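Local coordinates for protein putative peptidyl-prolyl cis-trans isomerase Cbf2 (Campylobacter jejuni, PDB 3RFW) that probably catalyses cis-trans isomerisation of peptidyl-prolyl bonds and is a SurA-like chaperone, known as a major antigen and virulence factor of this pathogen, at residues S17-P22 with Q42-Q47; A111-K116 with E206-K211. All blocks are in the same frame, centred on the assembly; numbering follows the deposited sequence.

Contact 1 (S17-P22 with Q42-Q47); sequences SEFFAP and QQYIMQ
Aromatic packing carries this contact between helix 13-24 and helix 34-56. F19 and Y44 form an offset edge-to-face pair, with the edge of Y44 turned to the face of F19. The ring centroids are 5.5 Å apart and the planes meet at 71°. The CD2 side of Y44 comes closest at the root of the phenylalanine, where Y44 CD2 lies 3.6 Å from F19 CB. Both side chains have CG anti to the backbone N. F19 points at the other helix, while Y44 runs along the side of F19 toward E15. F20 takes the other common first torsion, CG anti to the carbonyl carbon (chi1 -72°). Its ring therefore stands beside that of F19, whose CD2 sits 3.5 Å above the centre of one F20 face. The two neighbours thus make a compact aromatic pair on one helix.

Ring-to-aliphatic contacts complete the interface. F20 CE2 meets Y44 CB at 4.1 Å. The tip of F20, CZ, has Q43 CG near its ring plane, at the edge, 4.1 Å away. The tip of F19, CZ, meets Q47 CG at 3.9 Å. No hydrogen bond joins the two segments.

Two polar groups have partners outside the segments. The Y44 hydroxyl is hydrogen-bonded to E15, one turn before F19 on the same helix 13-24. This bond ties the far end of the ring to that helix. E18 O accepts a hydrogen bond from R71 NH1 of the second subunit. M46 packs on G240 of that subunit, so both helices also border the dimer partner.

The local helix axes cross at 105°, with a closest approach of 10.8 Å. This is a steep helix-helix crossing filled by large rings, part of the N-terminal helical region of a SurA-like chaperone.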
loop_
_atom_site.group_PDB
_atom_site.type_symbol
_atom_site.label_atom_id
_atom_site.label_comp_id
_atom_site.label_asym_id
_atom_site.label_seq_id
_atom_site.Cartn_x
_atom_site.Cartn_y
_atom_site.Cartn_z
ATOM N N SER A 17 2.315 26.970 20.378
ATOM C CA SER A 17 1.337 26.966 19.318
ATOM C C SER A 17 1.945 26.941 17.907
ATOM O O SER A 17 1.599 26.070 17.114
ATOM C CB SER A 17 0.402 28.160 19.489
ATOM O OG SER A 17 -0.552 28.217 18.444
ATOM N N GLU A 18 2.928 27.802 17.634
ATOM C CA GLU A 18 3.583 27.796 16.332
ATOM C C GLU A 18 4.377 26.533 16.086
ATOM O O GLU A 18 4.432 26.032 14.946
ATOM C CB GLU A 18 4.470 29.032 16.135
ATOM C CG GLU A 18 3.703 30.343 16.302
ATOM C CD GLU A 18 4.282 31.506 15.486
ATOM O OE1 GLU A 18 3.907 31.612 14.290
ATOM O OE2 GLU A 18 5.009 32.364 16.073
ATOM N N PHE A 19 5.015 26.014 17.136
ATOM C CA PHE A 19 5.765 24.763 16.974
ATOM C C PHE A 19 4.823 23.611 16.570
ATOM O O PHE A 19 5.212 22.760 15.792
ATOM C CB PHE A 19 6.542 24.404 18.249
ATOM C CG PHE A 19 7.382 23.162 18.126
ATOM C CD1 PHE A 19 8.592 23.186 17.432
ATOM C CD2 PHE A 19 6.973 21.968 18.722
ATOM C CE1 PHE A 19 9.347 22.033 17.264
ATOM C CE2 PHE A 19 7.780 20.840 18.669
ATOM C CZ PHE A 19 8.964 20.851 17.908
ATOM N N PHE A 20 3.614 23.560 17.136
ATOM C CA PHE A 20 2.741 22.402 16.910
ATOM C C PHE A 20 1.688 22.598 15.805
ATOM O O PHE A 20 0.971 21.667 15.452
ATOM C CB PHE A 20 2.061 21.945 18.207
ATOM C CG PHE A 20 2.985 21.269 19.160
ATOM C CD1 PHE A 20 3.510 20.022 18.866
ATOM C CD2 PHE A 20 3.380 21.908 20.310
ATOM C CE1 PHE A 20 4.393 19.415 19.736
ATOM C CE2 PHE A 20 4.259 21.311 21.182
ATOM C CZ PHE A 20 4.801 20.071 20.879
ATOM N N ALA A 21 1.568 23.820 15.297
ATOM C CA ALA A 21 0.569 24.132 14.271
ATOM C C ALA A 21 0.544 23.151 13.070
ATOM O O ALA A 21 -0.513 22.695 12.681
ATOM C CB ALA A 21 0.698 25.588 13.808
ATOM N N PRO A 22 1.712 22.731 12.575
ATOM C CA PRO A 22 1.692 21.699 11.529
ATOM C C PRO A 22 0.936 20.445 11.967
ATOM O O PRO A 22 0.065 19.966 11.234
ATOM C CB PRO A 22 3.174 21.363 11.322
ATOM C CG PRO A 22 3.901 22.629 11.752
ATOM C CD PRO A 22 3.072 23.223 12.862
ATOM N N GLN A 42 5.245 20.498 27.796
ATOM C CA GLN A 42 6.364 19.646 28.249
ATOM C C GLN A 42 7.236 19.239 27.080
ATOM O O GLN A 42 8.446 19.285 27.160
ATOM C CB GLN A 42 5.858 18.335 28.887
ATOM C CG GLN A 42 5.298 18.459 30.297
ATOM C CD GLN A 42 5.164 17.091 30.975
ATOM O OE1 GLN A 42 4.113 16.754 31.533
ATOM N NE2 GLN A 42 6.217 16.271 30.864
ATOM N N GLN A 43 6.602 18.656 26.075
ATOM C CA GLN A 43 7.304 18.262 24.872
ATOM C C GLN A 43 8.141 19.422 24.270
ATOM O O GLN A 43 9.321 19.251 23.944
ATOM C CB GLN A 43 6.300 17.732 23.865
ATOM C CG GLN A 43 6.957 17.118 22.652
ATOM C CD GLN A 43 6.010 16.214 21.864
ATOM O OE1 GLN A 43 4.899 15.870 22.325
ATOM N NE2 GLN A 43 6.449 15.813 20.673
ATOM N N TYR A 44 7.567 20.620 24.256
ATOM C CA TYR A 44 8.217 21.784 23.656
ATOM C C TYR A 44 9.407 22.242 24.485
ATOM O O TYR A 44 10.504 22.496 23.943
ATOM C CB TYR A 44 7.213 22.941 23.480
ATOM C CG TYR A 44 7.860 24.211 22.931
ATOM C CD1 TYR A 44 8.405 25.166 23.790
ATOM C CD2 TYR A 44 8.062 24.374 21.558
ATOM C CE1 TYR A 44 9.140 26.244 23.312
ATOM C CE2 TYR A 44 8.756 25.491 21.058
ATOM C CZ TYR A 44 9.278 26.426 21.933
ATOM O OH TYR A 44 9.928 27.547 21.440
ATOM N N ILE A 45 9.238 22.200 25.809
ATOM C CA ILE A 45 10.335 22.509 26.756
ATOM C C ILE A 45 11.490 21.516 26.600
ATOM O O ILE A 45 12.673 21.864 26.613
ATOM C CB ILE A 45 9.772 22.504 28.234
ATOM C CG1 ILE A 45 8.904 23.760 28.443
ATOM C CG2 ILE A 45 10.920 22.425 29.225
ATOM C CD1 ILE A 45 7.979 23.731 29.650
ATOM N N MET A 46 11.145 20.263 26.380
ATOM C CA MET A 46 12.161 19.228 26.170
ATOM C C MET A 46 12.933 19.492 24.876
ATOM O O MET A 46 14.179 19.432 24.859
ATOM C CB MET A 46 11.506 17.836 26.161
ATOM C CG MET A 46 12.393 16.702 25.609
ATOM S SD MET A 46 13.602 16.287 26.878
ATOM C CE MET A 46 12.454 15.554 28.061
ATOM N N GLN A 47 12.203 19.788 23.801
ATOM C CA GLN A 47 12.807 20.282 22.535
ATOM C C GLN A 47 13.690 21.511 22.788
ATOM O O GLN A 47 14.827 21.531 22.423
ATOM C CB GLN A 47 11.690 20.589 21.494
ATOM C CG GLN A 47 12.156 21.160 20.121
ATOM C CD GLN A 47 12.172 22.707 20.054
ATOM O OE1 GLN A 47 11.705 23.415 20.965
ATOM N NE2 GLN A 47 12.675 23.229 18.950
#

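Contact 2 (A111-K116 with E206-K211); sequences ARVQAK and ENSQAK
Strands 108-120 and 199-213 run antiparallel, with R112 and Q209 and then Q114 and N207 as hydrogen-bonded pairs, and V113 and S208 as the non-hydrogen-bonded pair between them. Q209 N donates to R112 O at 2.7 Å, almost straight at 167°. At the other end Q114 O is gripped twice. N207 N approaches it on a lone pair at 3.2 Å, and E206 N comes nearly along the C=O axis at 2.7 Å. With E206 and N207 both facing Q114, this is a classic beta bulge.

R112, Q114, N207 and Q209 share one face. R112 bends at chi2 and chi3, which brings its guanidinium alongside the Q209 side chain. Q209 OE1 lies at the guanidinium edge, 2.9 Å from R112 NH1. W167 of strand 164-168 makes a cation-pi contact with R112 and also packs on Q114 and N207. Q114 and E206 are extended and lie side by side, pointing the same way. The amide stacks on the carboxylate with planes 17° apart, and Q114 OE1 is 3.2 Å from E206 CD. On the other face V113 CG2 touches N207 O at 3.4 Å.

K116 NZ is salt-bridged to D142 and stays 5.3 Å from E206 OE1. Its charge may still help to keep E206 ionised, while the double grip on Q114 O probably polarises that carbonyl.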
loop_
_atom_site.group_PDB
_atom_site.type_symbol
_atom_site.label_atom_id
_atom_site.label_comp_id
_atom_site.label_asym_id
_atom_site.label_seq_id
_atom_site.Cartn_x
_atom_site.Cartn_y
_atom_site.Cartn_z
ATOM N N ALA A 111 -20.594 -0.467 -20.706
ATOM C CA ALA A 111 -21.679 -1.432 -20.564
ATOM C C ALA A 111 -21.107 -2.708 -19.966
ATOM O O ALA A 111 -20.008 -3.125 -20.327
ATOM C CB ALA A 111 -22.303 -1.710 -21.915
ATOM N N ARG A 112 -21.839 -3.326 -19.051
ATOM C CA ARG A 112 -21.382 -4.570 -18.446
ATOM C C ARG A 112 -22.451 -5.652 -18.589
ATOM O O ARG A 112 -23.654 -5.359 -18.637
ATOM C CB ARG A 112 -21.074 -4.361 -16.962
ATOM C CG ARG A 112 -19.784 -3.599 -16.678
ATOM C CD ARG A 112 -19.891 -2.724 -15.419
ATOM N NE ARG A 112 -19.658 -3.456 -14.167
ATOM C CZ ARG A 112 -20.514 -3.486 -13.144
ATOM N NH1 ARG A 112 -21.682 -2.861 -13.237
ATOM N NH2 ARG A 112 -20.213 -4.146 -12.030
ATOM N N VAL A 113 -22.013 -6.902 -18.538
ATOM C CA VAL A 113 -22.925 -8.024 -18.394
ATOM C C VAL A 113 -22.503 -8.934 -17.242
ATOM O O VAL A 113 -21.321 -9.031 -16.910
ATOM C CB VAL A 113 -22.998 -8.842 -19.675
ATOM C CG1 VAL A 113 -21.625 -9.362 -20.030
ATOM C CG2 VAL A 113 -23.967 -10.006 -19.494
ATOM N N GLN A 114 -23.491 -9.554 -16.606
ATOM C CA GLN A 114 -23.254 -10.590 -15.616
ATOM C C GLN A 114 -23.760 -11.933 -16.157
ATOM O O GLN A 114 -24.960 -12.115 -16.355
ATOM C CB GLN A 114 -23.978 -10.224 -14.308
ATOM C CG GLN A 114 -23.639 -11.139 -13.113
ATOM C CD GLN A 114 -24.602 -10.989 -11.927
ATOM O OE1 GLN A 114 -25.779 -10.671 -12.088
ATOM N NE2 GLN A 114 -24.100 -11.264 -10.729
ATOM N N ALA A 115 -22.862 -12.894 -16.349
ATOM C CA ALA A 115 -23.231 -14.129 -17.050
ATOM C C ALA A 115 -22.578 -15.364 -16.456
ATOM O O ALA A 115 -21.543 -15.264 -15.785
ATOM C CB ALA A 115 -22.904 -14.016 -18.535
ATOM N N LYS A 116 -23.187 -16.522 -16.700
ATOM C CA LYS A 116 -22.518 -17.806 -16.522
ATOM C C LYS A 116 -22.264 -18.459 -17.874
ATOM O O LYS A 116 -22.967 -18.174 -18.835
ATOM C CB LYS A 116 -23.381 -18.739 -15.645
ATOM C CG LYS A 116 -23.454 -18.308 -14.166
ATOM C CD LYS A 116 -24.317 -19.248 -13.353
ATOM C CE LYS A 116 -24.891 -18.556 -12.122
ATOM N NZ LYS A 116 -25.806 -19.468 -11.389
ATOM N N GLU A 206 -27.341 -13.278 -16.661
ATOM C CA GLU A 206 -28.105 -13.025 -15.446
ATOM C C GLU A 206 -28.619 -11.578 -15.421
ATOM O O GLU A 206 -29.768 -11.324 -15.046
ATOM C CB GLU A 206 -27.241 -13.314 -14.213
ATOM C CG GLU A 206 -27.975 -13.187 -12.866
ATOM C CD GLU A 206 -27.105 -13.575 -11.667
ATOM O OE1 GLU A 206 -26.031 -14.191 -11.867
ATOM O OE2 GLU A 206 -27.504 -13.267 -10.521
ATOM N N ASN A 207 -27.753 -10.640 -15.797
ATOM C CA ASN A 207 -28.051 -9.205 -15.680
ATOM C C ASN A 207 -27.236 -8.414 -16.700
ATOM O O ASN A 207 -26.300 -8.949 -17.310
ATOM C CB ASN A 207 -27.747 -8.696 -14.260
ATOM C CG ASN A 207 -28.709 -7.595 -13.803
ATOM O OD1 ASN A 207 -29.371 -6.953 -14.617
ATOM N ND2 ASN A 207 -28.759 -7.354 -12.495
ATOM N N SER A 208 -27.595 -7.147 -16.878
ATOM C CA SER A 208 -26.839 -6.249 -17.737
ATOM C C SER A 208 -26.789 -4.862 -17.114
ATOM O O SER A 208 -27.667 -4.489 -16.342
ATOM C CB SER A 208 -27.507 -6.164 -19.099
ATOM O OG SER A 208 -27.436 -7.426 -19.730
ATOM N N GLN A 209 -25.800 -4.078 -17.507
ATOM C CA GLN A 209 -25.803 -2.658 -17.183
ATOM C C GLN A 209 -25.486 -1.901 -18.454
ATOM O O GLN A 209 -24.534 -2.242 -19.142
ATOM C CB GLN A 209 -24.736 -2.363 -16.127
ATOM C CG GLN A 209 -24.941 -1.061 -15.383
ATOM C CD GLN A 209 -23.947 -0.899 -14.232
ATOM O OE1 GLN A 209 -22.818 -0.430 -14.427
ATOM N NE2 GLN A 209 -24.343 -1.340 -13.041
ATOM N N ALA A 210 -26.338 -0.955 -18.824
ATOM C CA ALA A 210 -26.097 -0.161 -20.035
ATOM C C ALA A 210 -24.988 0.853 -19.754
ATOM O O ALA A 210 -24.818 1.300 -18.623
ATOM C CB ALA A 210 -27.376 0.562 -20.480
ATOM N N LYS A 211 -24.213 1.162 -20.777
ATOM C CA LYS A 211 -23.351 2.344 -20.782
ATOM C C LYS A 211 -24.024 3.505 -20.045
ATOM O O LYS A 211 -25.165 3.854 -20.342
ATOM C CB LYS A 211 -23.079 2.729 -22.233
ATOM C CG LYS A 211 -21.813 3.519 -22.483
ATOM C CD LYS A 211 -21.565 3.675 -24.007
ATOM C CE LYS A 211 -20.490 4.734 -24.259
ATOM N NZ LYS A 211 -20.404 5.161 -25.679
#

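The two contacts lie on opposite sides of the chain's centre, in separate parts of an elongated molecule. Their centres are 57 Å apart and their nearest atoms about 39 Å apart, so they do not touch. They also follow one another in series along the chain. Contact 1 joins two helices close in sequence and borders the second subunit. Contact 2 brings together strands 90 residues apart, and no other chain of the assembly touches it. It pairs central strands of the four-stranded antiparallel sheet of the PpiC-type isomerase domain. Contact 1 lies in the N-terminal helical part, well away from contact 2 and its sheet.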